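Local atomic coordinates of catalytic domain of the nuclear inclusion protein A (nia) (PDB entry 1LVM), a protein that probably cleaves the viral polyprotein as a chymotrypsin-type cysteine protease, recognising substrate peptides in the cleft between two beta-barrel domains. Residues A[43-48]-A[104-109]; A[47-52]-A[97-102]; A[17-22]-A[162-167]. The protein carries 1 engineered substitution. All coordinates share one frame; numbering follows the deposited sequence.

In the fold
Along the chain come 17-22, then the overlapping 43-48 and 47-52, then 97-102, 104-109 and 162-167, so contact 3 encloses both of the others. Contacts 1 and 2, about 9 Å between centres, share P47 and F48 at the hairpin joining strands 36-45 and 48-51 of the N-terminal sheet; each packs this hairpin on a different part of the connection from strand 91-94 to strand 116-123. In contact 3 the N-terminal arm meets strand 162-165 of the second barrel; its centre is about 13 Å from that of contact 1 and about 20 Å from that of contact 2. I43 packing on P162 joins contacts 1 and 3 at the junction of the barrels.

Contact 1 (A[43-48]-A[104-109]); sequences IGFGPF and QKLKFR
The beta-hairpin that joins strands 36-45 and 48-51 through a two-residue turn (G46-P47) packs through I43, F45 and G46 on Q104, L106 and F108. Its F45-F48 turn is of type II', with G46 at positive phi. F45 stands CG anti to the backbone N (chi1 -173°), which carries its ring out among the residues of 104-109. Q104 crosses that ring at about a right angle: its CG lies over one face, 3.9 Å from the ring centroid, in a CH-pi contact displaced toward the rim. The amide follows, NE2 coming within 3.5 Å of F45 CE1, with amide and ring planes 57° apart. At the ring's edge, F45 CE2 is met near the plane by the L106 carbonyl oxygen at 3.6 Å.

Residues 104-109 belong to the connection between the two barrels of this chymotrypsin-like fold, and the apolar contacts run along it. F45 CD2 lies 4.0 Å from L106 CD1 and also faces the edge of the F108 ring, at 4.1 Å from CE1. Two residues earlier in the strand, I43 CG2 presses on L106 CD2 at 3.5 Å, tighter than an ordinary methyl contact, and approaches the rim of F108 at CZ. From the second barrel I171 touches L106 and F108, while I174 meets I43; L198 of helix 194-199 touches both F45 and F108.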
loop_
_atom_site.group_PDB
_atom_site.type_symbol
_atom_site.label_atom_id
_atom_site.label_comp_id
_atom_site.label_asym_id
_atom_site.label_seq_id
_atom_site.Cartn_x
_atom_site.Cartn_y
_atom_site.Cartn_z
ATOM N N ILE A 43 2.245 -4.795 -1.188
ATOM C CA ILE A 43 1.316 -5.849 -1.569
ATOM C C ILE A 43 1.950 -6.653 -2.707
ATOM O O ILE A 43 2.265 -6.102 -3.776
ATOM C CB ILE A 43 0.004 -5.246 -2.067
ATOM C CG1 ILE A 43 -0.628 -4.411 -0.939
ATOM C CG2 ILE A 43 -0.966 -6.390 -2.543
ATOM C CD1 ILE A 43 -1.632 -3.349 -1.387
ATOM N N GLY A 44 2.138 -7.948 -2.490
ATOM C CA GLY A 44 2.769 -8.776 -3.507
ATOM C C GLY A 44 1.811 -9.234 -4.577
ATOM O O GLY A 44 0.628 -9.458 -4.318
ATOM N N PHE A 45 2.298 -9.324 -5.802
ATOM C CA PHE A 45 1.479 -9.746 -6.947
ATOM C C PHE A 45 2.469 -10.265 -7.989
ATOM O O PHE A 45 3.247 -9.502 -8.597
ATOM C CB PHE A 45 0.686 -8.567 -7.533
ATOM C CG PHE A 45 -0.296 -8.981 -8.616
ATOM C CD1 PHE A 45 0.115 -9.089 -9.939
ATOM C CD2 PHE A 45 -1.637 -9.245 -8.292
ATOM C CE1 PHE A 45 -0.790 -9.446 -10.940
ATOM C CE2 PHE A 45 -2.566 -9.592 -9.274
ATOM C CZ PHE A 45 -2.163 -9.696 -10.625
ATOM N N GLY A 46 2.480 -11.570 -8.178
ATOM C CA GLY A 46 3.470 -12.095 -9.088
ATOM C C GLY A 46 4.858 -11.744 -8.580
ATOM O O GLY A 46 5.178 -11.818 -7.375
ATOM N N PRO A 47 5.730 -11.263 -9.504
ATOM C CA PRO A 47 7.096 -10.909 -9.139
ATOM C C PRO A 47 7.180 -9.482 -8.595
ATOM O O PRO A 47 8.275 -8.962 -8.328
ATOM C CB PRO A 47 7.812 -11.026 -10.468
ATOM C CG PRO A 47 6.870 -10.508 -11.407
ATOM C CD PRO A 47 5.522 -11.103 -10.953
ATOM N N PHE A 48 6.015 -8.856 -8.431
ATOM C CA PHE A 48 5.974 -7.448 -7.983
ATOM C C PHE A 48 5.577 -7.237 -6.557
ATOM O O PHE A 48 4.918 -8.091 -5.927
ATOM C CB PHE A 48 4.957 -6.668 -8.833
ATOM C CG PHE A 48 5.123 -6.850 -10.337
ATOM C CD1 PHE A 48 6.383 -6.684 -10.932
ATOM C CD2 PHE A 48 4.040 -7.176 -11.143
ATOM C CE1 PHE A 48 6.553 -6.847 -12.322
ATOM C CE2 PHE A 48 4.176 -7.345 -12.541
ATOM C CZ PHE A 48 5.451 -7.180 -13.139
ATOM N N GLN A 104 -1.283 -14.361 -8.429
ATOM C CA GLN A 104 -1.851 -13.228 -9.176
ATOM C C GLN A 104 -3.387 -13.234 -9.216
ATOM O O GLN A 104 -3.992 -12.991 -10.276
ATOM C CB GLN A 104 -1.268 -13.210 -10.595
ATOM C CG GLN A 104 0.198 -12.836 -10.607
ATOM C CD GLN A 104 0.822 -12.927 -11.963
ATOM O OE1 GLN A 104 1.771 -13.664 -12.169
ATOM N NE2 GLN A 104 0.299 -12.177 -12.891
ATOM N N LYS A 105 -3.978 -13.535 -8.067
ATOM C CA LYS A 105 -5.408 -13.613 -7.938
ATOM C C LYS A 105 -6.072 -12.326 -7.431
ATOM O O LYS A 105 -7.252 -12.145 -7.619
ATOM C CB LYS A 105 -5.769 -14.741 -6.987
ATOM C CG LYS A 105 -5.507 -16.195 -7.642
ATOM C CD LYS A 105 -4.327 -16.930 -7.046
ATOM C CE LYS A 105 -4.234 -18.382 -7.583
ATOM N NZ LYS A 105 -2.988 -19.151 -7.149
ATOM N N LEU A 106 -5.325 -11.470 -6.756
ATOM C CA LEU A 106 -5.895 -10.206 -6.233
ATOM C C LEU A 106 -6.508 -9.348 -7.336
ATOM O O LEU A 106 -6.021 -9.333 -8.457
ATOM C CB LEU A 106 -4.784 -9.331 -5.592
ATOM C CG LEU A 106 -4.026 -9.885 -4.406
ATOM C CD1 LEU A 106 -3.120 -10.901 -4.910
ATOM C CD2 LEU A 106 -3.177 -8.825 -3.719
ATOM N N LYS A 107 -7.524 -8.567 -6.973
ATOM C CA LYS A 107 -8.165 -7.665 -7.901
ATOM C C LYS A 107 -8.097 -6.257 -7.309
ATOM O O LYS A 107 -8.295 -6.079 -6.089
ATOM C CB LYS A 107 -9.640 -8.056 -8.138
ATOM C CG LYS A 107 -9.863 -9.497 -8.686
ATOM C CD LYS A 107 -9.349 -9.630 -10.096
ATOM C CE LYS A 107 -9.434 -11.068 -10.629
ATOM N NZ LYS A 107 -8.653 -11.233 -11.899
ATOM N N PHE A 108 -7.741 -5.292 -8.186
ATOM C CA PHE A 108 -7.611 -3.891 -7.837
ATOM C C PHE A 108 -8.518 -3.085 -8.764
ATOM O O PHE A 108 -8.659 -3.413 -9.934
ATOM C CB PHE A 108 -6.177 -3.369 -8.082
ATOM C CG PHE A 108 -5.108 -4.077 -7.315
ATOM C CD1 PHE A 108 -4.633 -5.306 -7.751
ATOM C CD2 PHE A 108 -4.502 -3.483 -6.163
ATOM C CE1 PHE A 108 -3.604 -5.915 -7.080
ATOM C CE2 PHE A 108 -3.492 -4.095 -5.517
ATOM C CZ PHE A 108 -3.034 -5.319 -5.973
ATOM N N ARG A 109 -9.114 -2.017 -8.252
ATOM C CA ARG A 109 -9.888 -1.106 -9.101
ATOM C C ARG A 109 -9.909 0.263 -8.422
ATOM O O ARG A 109 -9.503 0.409 -7.248
ATOM C CB ARG A 109 -11.336 -1.589 -9.321
ATOM C CG ARG A 109 -12.093 -1.580 -7.953
ATOM C CD ARG A 109 -13.613 -1.765 -8.170
ATOM N NE ARG A 109 -14.289 -2.114 -6.927
ATOM C CZ ARG A 109 -14.651 -1.246 -5.987
ATOM N NH1 ARG A 109 -14.415 0.084 -6.094
ATOM N NH2 ARG A 109 -15.268 -1.711 -4.929
#

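Contact 2 (A[47-52]-A[97-102]); sequences PFIITN and KDFPPF
I49, near the start of strand 48-51, directs the tip of its side chain toward two aromatic rings, F99 and F102, in the first part of the connection that leaves the N-terminal sheet of this chymotrypsin-like protease. CG1 of I49 is anti to the carbonyl carbon (chi1 -69°), and the chain runs on extended to CD1. The I49 and F102 side chains lie at a slant to one another, with CG1 4.1 Å from F102 CE2; I49 CD1 continues to F99, 4.4 Å from CZ.

The two phenylalanines also meet each other. F102 CE2 lies in the plane of the F99 ring, at its edge. F72 packs edge-to-face with F99, and C27 of strand 26-33 touches both I49 and F102. F102 also leans on the hairpin backbone, its CD2 3.8 Å from the carbonyl oxygen of F48.

The short runs 47-49 and 99-102 point about 81° apart. P47 and P101 have the closest CA atoms across the two segments, 4.7 Å apart, and P101 CB comes within 4.2 Å of P47 N. D98 and F99 touch the bound peptide, D98 through a hydrogen bond from the peptide backbone to its OD2, consistent with a part for this loop in holding substrate. P47 bends back over its own neighbour, placing CG 3.7 Å above the centre of the F48 ring.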
loop_
_atom_site.group_PDB
_atom_site.type_symbol
_atom_site.label_atom_id
_atom_site.label_comp_id
_atom_site.label_asym_id
_atom_site.label_seq_id
_atom_site.Cartn_x
_atom_site.Cartn_y
_atom_site.Cartn_z
ATOM N N PRO A 47 5.730 -11.263 -9.504
ATOM C CA PRO A 47 7.096 -10.909 -9.139
ATOM C C PRO A 47 7.180 -9.482 -8.595
ATOM O O PRO A 47 8.275 -8.962 -8.328
ATOM C CB PRO A 47 7.812 -11.026 -10.468
ATOM C CG PRO A 47 6.870 -10.508 -11.407
ATOM C CD PRO A 47 5.522 -11.103 -10.953
ATOM N N PHE A 48 6.015 -8.856 -8.431
ATOM C CA PHE A 48 5.974 -7.448 -7.983
ATOM C C PHE A 48 5.577 -7.237 -6.557
ATOM O O PHE A 48 4.918 -8.091 -5.927
ATOM C CB PHE A 48 4.957 -6.668 -8.833
ATOM C CG PHE A 48 5.123 -6.850 -10.337
ATOM C CD1 PHE A 48 6.383 -6.684 -10.932
ATOM C CD2 PHE A 48 4.040 -7.176 -11.143
ATOM C CE1 PHE A 48 6.553 -6.847 -12.322
ATOM C CE2 PHE A 48 4.176 -7.345 -12.541
ATOM C CZ PHE A 48 5.451 -7.180 -13.139
ATOM N N ILE A 49 5.980 -6.082 -6.014
ATOM C CA ILE A 49 5.521 -5.656 -4.689
ATOM C C ILE A 49 5.018 -4.202 -4.964
ATOM O O ILE A 49 5.753 -3.354 -5.461
ATOM C CB ILE A 49 6.630 -5.614 -3.636
ATOM C CG1 ILE A 49 7.087 -7.051 -3.330
ATOM C CG2 ILE A 49 6.084 -4.947 -2.301
ATOM C CD1 ILE A 49 8.079 -7.132 -2.138
ATOM N N ILE A 50 3.768 -3.944 -4.638
ATOM C CA ILE A 50 3.137 -2.618 -4.879
ATOM C C ILE A 50 3.248 -1.922 -3.553
ATOM O O ILE A 50 2.850 -2.497 -2.535
ATOM C CB ILE A 50 1.622 -2.778 -5.233
ATOM C CG1 ILE A 50 1.474 -3.509 -6.568
ATOM C CG2 ILE A 50 0.950 -1.343 -5.359
ATOM C CD1 ILE A 50 0.240 -4.302 -6.692
ATOM N N THR A 51 3.803 -0.718 -3.538
ATOM C CA THR A 51 4.000 -0.023 -2.258
ATOM C C THR A 51 4.040 1.493 -2.466
ATOM O O THR A 51 3.745 2.000 -3.590
ATOM C CB THR A 51 5.250 -0.553 -1.522
ATOM O OG1 THR A 51 5.303 0.002 -0.208
ATOM C CG2 THR A 51 6.602 -0.171 -2.288
ATOM N N ASN A 52 4.358 2.215 -1.408
ATOM C CA ASN A 52 4.375 3.688 -1.522
ATOM C C ASN A 52 5.643 4.182 -2.220
ATOM O O ASN A 52 6.725 3.692 -1.946
ATOM C CB ASN A 52 4.379 4.311 -0.117
ATOM C CG ASN A 52 3.194 3.871 0.704
ATOM O OD1 ASN A 52 3.204 2.789 1.323
ATOM N ND2 ASN A 52 2.155 4.705 0.717
ATOM N N LYS A 97 14.601 -12.693 -9.518
ATOM C CA LYS A 97 14.095 -14.057 -9.659
ATOM C C LYS A 97 14.237 -14.974 -8.482
ATOM O O LYS A 97 13.464 -15.948 -8.324
ATOM C CB LYS A 97 14.727 -14.728 -10.861
ATOM C CG LYS A 97 14.211 -14.142 -12.148
ATOM C CD LYS A 97 14.896 -14.767 -13.338
ATOM C CE LYS A 97 14.203 -14.354 -14.614
ATOM N NZ LYS A 97 14.710 -15.195 -15.729
ATOM N N ASP A 98 15.231 -14.703 -7.657
ATOM C CA ASP A 98 15.429 -15.527 -6.488
ATOM C C ASP A 98 14.498 -15.192 -5.326
ATOM O O ASP A 98 14.542 -15.834 -4.289
ATOM C CB ASP A 98 16.916 -15.547 -6.045
ATOM C CG ASP A 98 17.492 -14.166 -5.723
ATOM O OD1 ASP A 98 17.037 -13.126 -6.252
ATOM O OD2 ASP A 98 18.478 -14.149 -4.959
ATOM N N PHE A 99 13.646 -14.186 -5.500
ATOM C CA PHE A 99 12.638 -13.894 -4.468
ATOM C C PHE A 99 11.383 -14.675 -4.929
ATOM O O PHE A 99 10.967 -14.559 -6.075
ATOM C CB PHE A 99 12.330 -12.390 -4.419
ATOM C CG PHE A 99 11.234 -12.051 -3.470
ATOM C CD1 PHE A 99 11.519 -11.895 -2.107
ATOM C CD2 PHE A 99 9.940 -11.850 -3.918
ATOM C CE1 PHE A 99 10.524 -11.530 -1.177
ATOM C CE2 PHE A 99 8.922 -11.476 -2.997
ATOM C CZ PHE A 99 9.241 -11.317 -1.606
ATOM N N PRO A 100 10.787 -15.497 -4.033
ATOM C CA PRO A 100 9.594 -16.312 -4.356
ATOM C C PRO A 100 8.426 -15.410 -4.817
ATOM O O PRO A 100 7.991 -14.545 -4.057
ATOM C CB PRO A 100 9.269 -16.986 -3.032
ATOM C CG PRO A 100 10.584 -16.960 -2.247
ATOM C CD PRO A 100 11.206 -15.655 -2.629
ATOM N N PRO A 101 7.920 -15.600 -6.035
ATOM C CA PRO A 101 6.825 -14.765 -6.493
ATOM C C PRO A 101 5.517 -15.049 -5.764
ATOM O O PRO A 101 5.353 -16.089 -5.134
ATOM C CB PRO A 101 6.708 -15.092 -7.964
ATOM C CG PRO A 101 7.164 -16.583 -7.975
ATOM C CD PRO A 101 8.360 -16.530 -7.086
ATOM N N PHE A 102 4.617 -14.071 -5.837
ATOM C CA PHE A 102 3.277 -14.191 -5.216
ATOM C C PHE A 102 2.266 -14.665 -6.227
ATOM O O PHE A 102 2.497 -14.651 -7.442
ATOM C CB PHE A 102 2.841 -12.787 -4.722
ATOM C CG PHE A 102 3.711 -12.265 -3.652
ATOM C CD1 PHE A 102 3.483 -12.625 -2.329
ATOM C CD2 PHE A 102 4.752 -11.380 -3.954
ATOM C CE1 PHE A 102 4.281 -12.111 -1.296
ATOM C CE2 PHE A 102 5.553 -10.850 -2.920
ATOM C CZ PHE A 102 5.304 -11.229 -1.589
#

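Contact 3 (A[17-22]-A[162-167]); sequences RDYNPI and PLVSTR
I22, Y19 and R17, where the N-terminal arm enters short helix 20-23, meet P162, V164 and T166 along strand 162-165 of the second beta-barrel and the loop that follows it. The apolar part is formed by I22 and Y19. I22 and V164 reach tip to tip, CD1 3.7 Å from V164 CG1 and nearly as close to CG2, while I22 CG2 lies 3.7 Å from P162 CG. V164 CG1 also sits in the plane of the Y19 ring at its edge, 3.9 Å from CE1. R17 CG rests over one face of that ring, offset toward the rim, and V120 of strand 116-123 touches both Y19 and V164.

The polar part belongs to R17. A bend at chi3 (-61°) turns its guanidinium toward the T166 carbonyl, and NH2 donates to T166 O over 3.0 Å at 151°, arriving from above the carbonyl plane. A water donates to the same oxygen and accepts from R17 NE, so direct and water-mediated links converge on T166 O.

The helix start is fixed locally: D18 OD1 accepts from N20 ND2 and, from the opposite face of the carboxylate, takes the capping bond from N20 N at 2.9 Å.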
loop_
_atom_site.group_PDB
_atom_site.type_symbol
_atom_site.label_atom_id
_atom_site.label_comp_id
_atom_site.label_asym_id
_atom_site.label_seq_id
_atom_site.Cartn_x
_atom_site.Cartn_y
_atom_site.Cartn_z
ATOM N N ARG A 17 -16.215 -12.098 5.084
ATOM C CA ARG A 17 -15.379 -12.172 3.867
ATOM C C ARG A 17 -14.005 -12.718 4.323
ATOM O O ARG A 17 -13.546 -12.413 5.433
ATOM C CB ARG A 17 -15.158 -10.803 3.269
ATOM C CG ARG A 17 -14.331 -10.902 1.989
ATOM C CD ARG A 17 -14.223 -9.542 1.215
ATOM N NE ARG A 17 -15.502 -9.008 0.780
ATOM C CZ ARG A 17 -16.145 -9.335 -0.351
ATOM N NH1 ARG A 17 -15.638 -10.192 -1.191
ATOM N NH2 ARG A 17 -17.329 -8.794 -0.618
ATOM N N ASP A 18 -13.359 -13.502 3.462
ATOM C CA ASP A 18 -12.063 -14.053 3.829
ATOM C C ASP A 18 -11.015 -13.058 3.295
ATOM O O ASP A 18 -10.854 -12.955 2.091
ATOM C CB ASP A 18 -11.853 -15.405 3.132
ATOM C CG ASP A 18 -10.649 -16.124 3.645
ATOM O OD1 ASP A 18 -9.819 -15.483 4.323
ATOM O OD2 ASP A 18 -10.544 -17.357 3.389
ATOM N N TYR A 19 -10.296 -12.372 4.190
ATOM C CA TYR A 19 -9.319 -11.383 3.763
ATOM C C TYR A 19 -7.942 -12.018 3.765
ATOM O O TYR A 19 -6.948 -11.348 3.491
ATOM C CB TYR A 19 -9.347 -10.152 4.720
ATOM C CG TYR A 19 -10.577 -9.333 4.578
ATOM C CD1 TYR A 19 -10.719 -8.424 3.523
ATOM C CD2 TYR A 19 -11.690 -9.496 5.472
ATOM C CE1 TYR A 19 -11.887 -7.696 3.375
ATOM C CE2 TYR A 19 -12.870 -8.752 5.267
ATOM C CZ TYR A 19 -12.957 -7.885 4.269
ATOM O OH TYR A 19 -14.128 -7.144 4.056
ATOM N N ASN A 20 -7.858 -13.301 4.102
ATOM C CA ASN A 20 -6.536 -13.939 4.154
ATOM C C ASN A 20 -5.819 -13.977 2.812
ATOM O O ASN A 20 -4.595 -13.904 2.797
ATOM C CB ASN A 20 -6.683 -15.315 4.783
ATOM C CG ASN A 20 -7.088 -15.178 6.256
ATOM O OD1 ASN A 20 -6.273 -14.800 7.137
ATOM N ND2 ASN A 20 -8.374 -15.455 6.527
ATOM N N PRO A 21 -6.568 -14.069 1.679
ATOM C CA PRO A 21 -5.854 -14.094 0.402
ATOM C C PRO A 21 -5.138 -12.757 0.185
ATOM O O PRO A 21 -4.108 -12.690 -0.473
ATOM C CB PRO A 21 -6.961 -14.318 -0.611
ATOM C CG PRO A 21 -7.953 -15.234 0.167
ATOM C CD PRO A 21 -7.965 -14.538 1.520
ATOM N N ILE A 22 -5.710 -11.682 0.697
ATOM C CA ILE A 22 -5.029 -10.390 0.588
ATOM C C ILE A 22 -3.920 -10.290 1.631
ATOM O O ILE A 22 -2.749 -9.955 1.324
ATOM C CB ILE A 22 -6.022 -9.200 0.780
ATOM C CG1 ILE A 22 -6.890 -9.058 -0.442
ATOM C CG2 ILE A 22 -5.223 -7.905 1.006
ATOM C CD1 ILE A 22 -8.096 -8.086 -0.254
ATOM N N PRO A 162 -3.351 -2.248 2.266
ATOM C CA PRO A 162 -4.470 -2.076 1.322
ATOM C C PRO A 162 -5.798 -1.634 1.949
ATOM O O PRO A 162 -6.111 -2.086 3.042
ATOM C CB PRO A 162 -4.659 -3.487 0.702
ATOM C CG PRO A 162 -4.195 -4.411 1.863
ATOM C CD PRO A 162 -2.940 -3.667 2.369
ATOM N N LEU A 163 -6.527 -0.766 1.241
ATOM C CA LEU A 163 -7.876 -0.342 1.634
ATOM C C LEU A 163 -8.662 -1.286 0.742
ATOM O O LEU A 163 -8.378 -1.353 -0.448
ATOM C CB LEU A 163 -8.157 1.127 1.230
ATOM C CG LEU A 163 -7.717 2.158 2.287
ATOM C CD1 LEU A 163 -8.251 1.714 3.697
ATOM C CD2 LEU A 163 -6.214 2.193 2.354
ATOM N N VAL A 164 -9.614 -2.041 1.306
ATOM C CA VAL A 164 -10.396 -3.046 0.583
ATOM C C VAL A 164 -11.902 -2.751 0.672
ATOM O O VAL A 164 -12.409 -2.422 1.749
ATOM C CB VAL A 164 -10.143 -4.480 1.240
ATOM C CG1 VAL A 164 -10.759 -5.563 0.357
ATOM C CG2 VAL A 164 -8.622 -4.752 1.385
ATOM N N SER A 165 -12.569 -2.861 -0.470
ATOM C CA SER A 165 -14.019 -2.644 -0.582
ATOM C C SER A 165 -14.744 -3.807 0.113
ATOM O O SER A 165 -14.449 -4.987 -0.160
ATOM C CB SER A 165 -14.411 -2.716 -2.058
ATOM O OG SER A 165 -15.853 -2.765 -2.178
ATOM N N THR A 166 -15.686 -3.515 0.995
ATOM C CA THR A 166 -16.387 -4.631 1.644
ATOM C C THR A 166 -17.417 -5.114 0.631
ATOM O O THR A 166 -17.958 -6.208 0.750
ATOM C CB THR A 166 -17.080 -4.189 3.007
ATOM O OG1 THR A 166 -18.051 -3.174 2.695
ATOM C CG2 THR A 166 -16.050 -3.601 3.983
ATOM N N ARG A 167 -17.676 -4.320 -0.402
ATOM C CA ARG A 167 -18.658 -4.744 -1.402
ATOM C C ARG A 167 -18.180 -5.868 -2.288
ATOM O O ARG A 167 -18.935 -6.797 -2.510
ATOM C CB ARG A 167 -19.078 -3.611 -2.337
ATOM C CG ARG A 167 -20.342 -3.990 -3.142
ATOM C CD ARG A 167 -20.768 -2.859 -4.075
ATOM N NE ARG A 167 -19.658 -2.410 -4.906
ATOM C CZ ARG A 167 -19.228 -3.033 -6.005
ATOM N NH1 ARG A 167 -19.812 -4.148 -6.452
ATOM N NH2 ARG A 167 -18.179 -2.555 -6.648
HETATM O O HOH W 1 -17.370 -7.954 2.707
#